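Conserved exported protein (PDB 3CLW) is of unknown function but probably hydrolyses O-glycosidic bonds. Local coordinates at residues F128-A140 against I150-L164. Residues are numbered along the deposited sequence; the frame is centred on the assembly and turned at random.
Sequences FTNSAPYFMTRSA and INLQNDKFDDFARFL
The backbone carbonyl of I150 is gripped twice by R138: NE lies 3.0 Å from I150 O and NH2 of the same guanidinium 3.2 Å from it. I150 O sits at the edge of the guanidinium, in its plane, while both nitrogens reach the oxygen from one face of the carbonyl plane, NH2 well above it. A bend in the arginine chain at chi3 (-60°) swings this edge onto the carbonyl; NH1 forms a salt bridge with D146 and NH2 also bonds to C149 O, both in the connection between the segments. Next along, N151 turns its amide oxygen to the backbone at S139. Its CG stands anti to the backbone N (chi1 -179°), which brings OD1 to S139 N at 3.0 Å, in the carbonyl plane and on a lone pair; ND2 gives a weak bond to S139 OG, which is also hydrogen-bonded to V143 O, and another to a water that in turn donates to S131 OG. A nearly straight bond from Q153 N to M136 O, 3.0 Å, closes this polar end.

Apolar groups take over along helix 157-173. A132 CB rests almost exactly over the centre of the F160 ring, 3.8 Å from its centroid, with L164 CD1 against the opposite face and T129 at the ring edge. P133 CG sits over one face of the F163 ring, offset toward the rim, a second CH-pi contact, at 4.1 Å from the centroid. The extended M136 side chain runs past the first turn of the helix, SD beside F160 CB at 3.8 Å and CE by D159 CB. In TIM-barrel terms, the loop following strand 125-128 folds back on the start of the next barrel helix. Polar bonds to main-chain atoms probably help fix the path of the connection, and F160, clasped on both faces, probably has little freedom to turn.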
loop_
_atom_site.group_PDB
_atom_site.type_symbol
_atom_site.label_atom_id
_atom_site.label_comp_id
_atom_site.label_asym_id
_atom_site.label_seq_id
_atom_site.Cartn_x
_atom_site.Cartn_y
_atom_site.Cartn_z
ATOM N N PHE A 128 3.852 3.738 -10.742
ATOM C CA PHE A 128 4.502 4.765 -9.925
ATOM C C PHE A 128 5.968 4.934 -10.310
ATOM O O PHE A 128 6.607 3.973 -10.732
ATOM C CB PHE A 128 4.325 4.551 -8.392
ATOM C CG PHE A 128 5.202 3.464 -7.795
ATOM C CD1 PHE A 128 4.825 2.126 -7.848
ATOM C CD2 PHE A 128 6.405 3.788 -7.177
ATOM C CE1 PHE A 128 5.642 1.105 -7.270
ATOM C CE2 PHE A 128 7.230 2.789 -6.645
ATOM C CZ PHE A 128 6.833 1.438 -6.683
ATOM N N THR A 129 6.459 6.170 -10.173
ATOM C CA THR A 129 7.844 6.526 -10.402
ATOM C C THR A 129 8.470 7.140 -9.147
ATOM O O THR A 129 7.803 7.867 -8.358
ATOM C CB THR A 129 8.022 7.551 -11.547
ATOM O OG1 THR A 129 6.996 8.567 -11.456
ATOM C CG2 THR A 129 7.968 6.881 -12.888
ATOM N N ASN A 130 9.759 6.810 -9.003
ATOM C CA ASN A 130 10.666 7.314 -8.011
ATOM C C ASN A 130 11.578 8.400 -8.573
ATOM O O ASN A 130 12.215 9.144 -7.830
ATOM C CB ASN A 130 11.530 6.180 -7.495
ATOM C CG ASN A 130 10.805 5.335 -6.518
ATOM O OD1 ASN A 130 9.913 5.822 -5.797
ATOM N ND2 ASN A 130 11.151 4.053 -6.482
ATOM N N SER A 131 11.633 8.485 -9.887
ATOM C CA SER A 131 12.365 9.559 -10.535
ATOM C C SER A 131 11.856 9.632 -11.953
ATOM O O SER A 131 11.303 8.642 -12.486
ATOM C CB SER A 131 13.894 9.286 -10.504
ATOM O OG SER A 131 14.623 10.066 -11.452
ATOM N N ALA A 132 12.027 10.809 -12.553
ATOM C CA ALA A 132 11.850 10.997 -13.981
ATOM C C ALA A 132 13.045 10.342 -14.637
ATOM O O ALA A 132 14.062 10.145 -13.985
ATOM C CB ALA A 132 11.763 12.504 -14.318
ATOM N N PRO A 133 12.922 9.973 -15.921
ATOM C CA PRO A 133 14.042 9.334 -16.628
ATOM C C PRO A 133 15.340 10.122 -16.453
ATOM O O PRO A 133 15.297 11.349 -16.447
ATOM C CB PRO A 133 13.570 9.292 -18.092
ATOM C CG PRO A 133 12.083 9.219 -17.979
ATOM C CD PRO A 133 11.719 10.075 -16.775
ATOM N N TYR A 134 16.470 9.422 -16.268
ATOM C CA TYR A 134 17.709 10.119 -15.926
ATOM C C TYR A 134 18.016 11.340 -16.821
ATOM O O TYR A 134 18.473 12.365 -16.337
ATOM C CB TYR A 134 18.906 9.166 -15.850
ATOM C CG TYR A 134 19.250 8.472 -17.116
ATOM C CD1 TYR A 134 18.556 7.306 -17.519
ATOM C CD2 TYR A 134 20.273 8.933 -17.925
ATOM C CE1 TYR A 134 18.873 6.647 -18.683
ATOM C CE2 TYR A 134 20.579 8.278 -19.120
ATOM C CZ TYR A 134 19.891 7.144 -19.483
ATOM O OH TYR A 134 20.222 6.469 -20.663
ATOM N N PHE A 135 17.768 11.203 -18.111
ATOM C CA PHE A 135 18.104 12.209 -19.098
ATOM C C PHE A 135 17.206 13.456 -19.083
ATOM O O PHE A 135 17.473 14.409 -19.816
ATOM C CB PHE A 135 18.135 11.582 -20.510
ATOM C CG PHE A 135 16.950 10.689 -20.817
ATOM C CD1 PHE A 135 17.026 9.309 -20.600
ATOM C CD2 PHE A 135 15.754 11.229 -21.324
ATOM C CE1 PHE A 135 15.958 8.490 -20.882
ATOM C CE2 PHE A 135 14.679 10.408 -21.603
ATOM C CZ PHE A 135 14.783 9.040 -21.373
ATOM N N MET A 136 16.151 13.447 -18.267
ATOM C CA MET A 136 15.224 14.571 -18.122
ATOM C C MET A 136 15.564 15.336 -16.856
ATOM O O MET A 136 14.959 16.352 -16.578
ATOM C CB MET A 136 13.771 14.072 -17.930
ATOM C CG MET A 136 13.076 13.519 -19.178
ATOM S SD MET A 136 11.265 13.425 -19.035
ATOM C CE MET A 136 11.081 12.426 -20.440
ATOM N N THR A 137 16.458 14.795 -16.038
ATOM C CA THR A 137 16.645 15.340 -14.690
ATOM C C THR A 137 17.657 16.484 -14.706
ATOM O O THR A 137 18.326 16.694 -15.718
ATOM C CB THR A 137 17.118 14.257 -13.727
ATOM O OG1 THR A 137 18.390 13.774 -14.163
ATOM C CG2 THR A 137 16.109 13.098 -13.672
ATOM N N ARG A 138 17.707 17.256 -13.615
ATOM C CA ARG A 138 18.704 18.319 -13.460
ATOM C C ARG A 138 20.123 17.745 -13.224
ATOM O O ARG A 138 21.100 18.307 -13.706
ATOM C CB ARG A 138 18.282 19.327 -12.369
ATOM C CG ARG A 138 17.129 20.267 -12.835
ATOM C CD ARG A 138 16.733 21.353 -11.848
ATOM N NE ARG A 138 16.264 20.826 -10.557
ATOM C CZ ARG A 138 17.000 20.785 -9.440
ATOM N NH1 ARG A 138 18.238 21.246 -9.437
ATOM N NH2 ARG A 138 16.496 20.299 -8.309
ATOM N N SER A 139 20.215 16.602 -12.533
ATOM C CA SER A 139 21.492 16.030 -12.155
ATOM C C SER A 139 22.055 15.040 -13.174
ATOM O O SER A 139 23.150 14.498 -12.985
ATOM C CB SER A 139 21.406 15.414 -10.760
ATOM O OG SER A 139 20.482 14.349 -10.724
ATOM N N ALA A 140 21.320 14.839 -14.263
ATOM C CA ALA A 140 21.588 13.781 -15.254
ATOM C C ALA A 140 21.634 12.359 -14.627
ATOM O O ALA A 140 22.394 11.482 -15.071
ATOM C CB ALA A 140 22.853 14.075 -16.051
ATOM N N ILE A 150 12.151 19.778 -7.510
ATOM C CA ILE A 150 12.123 18.491 -8.192
ATOM C C ILE A 150 13.356 18.342 -9.059
ATOM O O ILE A 150 13.770 19.300 -9.718
ATOM C CB ILE A 150 10.827 18.365 -9.026
ATOM C CG1 ILE A 150 10.607 16.918 -9.516
ATOM C CG2 ILE A 150 10.774 19.465 -10.147
ATOM C CD1 ILE A 150 9.205 16.633 -10.061
ATOM N N ASN A 151 13.971 17.154 -9.022
ATOM C CA ASN A 151 15.078 16.851 -9.923
ATOM C C ASN A 151 14.541 16.528 -11.340
ATOM O O ASN A 151 14.607 15.377 -11.808
ATOM C CB ASN A 151 15.951 15.715 -9.361
ATOM C CG ASN A 151 17.141 15.381 -10.252
ATOM O OD1 ASN A 151 17.808 16.279 -10.792
ATOM N ND2 ASN A 151 17.426 14.078 -10.408
ATOM N N LEU A 152 13.971 17.547 -11.969
ATOM C CA LEU A 152 13.376 17.465 -13.304
ATOM C C LEU A 152 13.517 18.828 -13.959
ATOM O O LEU A 152 13.301 19.851 -13.336
ATOM C CB LEU A 152 11.893 17.045 -13.245
ATOM C CG LEU A 152 11.093 17.029 -14.547
ATOM C CD1 LEU A 152 11.553 15.923 -15.489
ATOM C CD2 LEU A 152 9.631 16.874 -14.264
ATOM N N GLN A 153 13.923 18.841 -15.216
ATOM C CA GLN A 153 14.133 20.100 -15.880
ATOM C C GLN A 153 12.813 20.848 -16.082
ATOM O O GLN A 153 11.736 20.230 -16.197
ATOM C CB GLN A 153 14.913 19.873 -17.166
ATOM C CG GLN A 153 16.321 19.475 -16.859
ATOM C CD GLN A 153 17.136 19.223 -18.091
ATOM O OE1 GLN A 153 16.639 18.692 -19.085
ATOM N NE2 GLN A 153 18.405 19.620 -18.045
ATOM N N ASN A 154 12.906 22.177 -16.087
ATOM C CA ASN A 154 11.741 23.072 -16.049
ATOM C C ASN A 154 10.782 22.933 -17.204
ATOM O O ASN A 154 9.615 23.277 -17.078
ATOM C CB ASN A 154 12.209 24.540 -16.017
ATOM C CG ASN A 154 12.111 25.134 -14.662
ATOM O OD1 ASN A 154 11.270 24.712 -13.846
ATOM N ND2 ASN A 154 12.960 26.137 -14.385
ATOM N N ASP A 155 11.284 22.497 -18.342
ATOM C CA ASP A 155 10.450 22.324 -19.507
ATOM C C ASP A 155 10.144 20.848 -19.774
ATOM O O ASP A 155 9.751 20.505 -20.882
ATOM C CB ASP A 155 11.162 22.914 -20.717
ATOM C CG ASP A 155 12.434 22.159 -21.066
ATOM O OD1 ASP A 155 13.025 21.516 -20.160
ATOM O OD2 ASP A 155 12.836 22.201 -22.245
ATOM N N LYS A 156 10.359 19.982 -18.783
ATOM C CA LYS A 156 10.138 18.536 -18.973
ATOM C C LYS A 156 8.983 17.947 -18.147
ATOM O O LYS A 156 8.854 16.724 -18.031
ATOM C CB LYS A 156 11.432 17.713 -18.757
ATOM C CG LYS A 156 12.691 18.229 -19.452
ATOM C CD LYS A 156 12.727 17.953 -20.952
ATOM C CE LYS A 156 14.178 17.968 -21.480
ATOM N NZ LYS A 156 14.976 19.216 -21.148
ATOM N N PHE A 157 8.154 18.797 -17.557
ATOM C CA PHE A 157 6.978 18.321 -16.856
ATOM C C PHE A 157 6.037 17.727 -17.877
ATOM O O PHE A 157 5.449 16.686 -17.625
ATOM C CB PHE A 157 6.282 19.399 -16.035
ATOM C CG PHE A 157 7.049 19.851 -14.804
ATOM C CD1 PHE A 157 8.247 20.565 -14.916
ATOM C CD2 PHE A 157 6.572 19.576 -13.537
ATOM C CE1 PHE A 157 8.937 21.024 -13.751
ATOM C CE2 PHE A 157 7.260 20.023 -12.380
ATOM C CZ PHE A 157 8.436 20.754 -12.498
ATOM N N ASP A 158 5.930 18.340 -19.050
ATOM C CA ASP A 158 5.081 17.773 -20.092
ATOM C C ASP A 158 5.666 16.483 -20.701
ATOM O O ASP A 158 4.934 15.508 -20.884
ATOM C CB ASP A 158 4.729 18.816 -21.159
ATOM C CG ASP A 158 5.944 19.333 -21.901
ATOM O OD1 ASP A 158 7.034 19.505 -21.307
ATOM O OD2 ASP A 158 5.806 19.573 -23.105
ATOM N N ASP A 159 6.973 16.485 -20.989
ATOM C CA ASP A 159 7.687 15.296 -21.465
ATOM C C ASP A 159 7.520 14.106 -20.502
ATOM O O ASP A 159 7.225 12.981 -20.931
ATOM C CB ASP A 159 9.188 15.586 -21.655
ATOM C CG ASP A 159 9.442 16.754 -22.573
ATOM O OD1 ASP A 159 9.853 16.540 -23.715
ATOM O OD2 ASP A 159 9.211 17.895 -22.165
ATOM N N PHE A 160 7.718 14.364 -19.216
ATOM C CA PHE A 160 7.584 13.331 -18.210
ATOM C C PHE A 160 6.136 12.823 -18.142
ATOM O O PHE A 160 5.898 11.604 -18.201
ATOM C CB PHE A 160 8.117 13.816 -16.858
ATOM C CG PHE A 160 8.094 12.783 -15.771
ATOM C CD1 PHE A 160 8.315 11.434 -16.050
ATOM C CD2 PHE A 160 7.881 13.175 -14.448
ATOM C CE1 PHE A 160 8.295 10.473 -15.034
ATOM C CE2 PHE A 160 7.880 12.228 -13.406
ATOM C CZ PHE A 160 8.090 10.850 -13.714
ATOM N N ALA A 161 5.178 13.738 -18.049
ATOM C CA ALA A 161 3.749 13.355 -18.068
ATOM C C ALA A 161 3.419 12.525 -19.307
ATOM O O ALA A 161 2.683 11.529 -19.210
ATOM C CB ALA A 161 2.835 14.578 -17.963
ATOM N N ARG A 162 3.964 12.921 -20.460
ATOM C CA ARG A 162 3.716 12.179 -21.673
ATOM C C ARG A 162 4.315 10.748 -21.644
ATOM O O ARG A 162 3.712 9.813 -22.151
ATOM C CB ARG A 162 4.189 12.942 -22.897
ATOM C CG ARG A 162 3.219 14.088 -23.314
ATOM C CD ARG A 162 3.505 14.518 -24.747
ATOM N NE ARG A 162 4.862 15.032 -24.892
ATOM C CZ ARG A 162 5.206 16.324 -24.784
ATOM N NH1 ARG A 162 4.290 17.270 -24.510
ATOM N NH2 ARG A 162 6.486 16.681 -24.942
ATOM N N PHE A 163 5.502 10.627 -21.051
ATOM C CA PHE A 163 6.181 9.361 -20.850
ATOM C C PHE A 163 5.332 8.419 -19.983
ATOM O O PHE A 163 5.099 7.285 -20.380
ATOM C CB PHE A 163 7.558 9.569 -20.207
ATOM C CG PHE A 163 8.135 8.313 -19.599
ATOM C CD1 PHE A 163 8.623 7.287 -20.412
ATOM C CD2 PHE A 163 8.185 8.155 -18.212
ATOM C CE1 PHE A 163 9.157 6.105 -19.864
ATOM C CE2 PHE A 163 8.744 6.980 -17.635
ATOM C CZ PHE A 163 9.212 5.947 -18.493
ATOM N N LEU A 164 4.881 8.915 -18.826
ATOM C CA LEU A 164 3.998 8.171 -17.922
ATOM C C LEU A 164 2.662 7.757 -18.556
ATOM O O LEU A 164 2.219 6.633 -18.368
ATOM C CB LEU A 164 3.719 8.965 -16.653
ATOM C CG LEU A 164 4.900 9.247 -15.728
ATOM C CD1 LEU A 164 4.471 10.196 -14.632
ATOM C CD2 LEU A 164 5.349 7.912 -15.114
HETATM O O HOH W 1 15.432 12.168 -9.434
HETATM O O HOH W 2 13.102 13.195 -10.769
HETATM O O HOH W 3 17.168 16.682 -21.305
#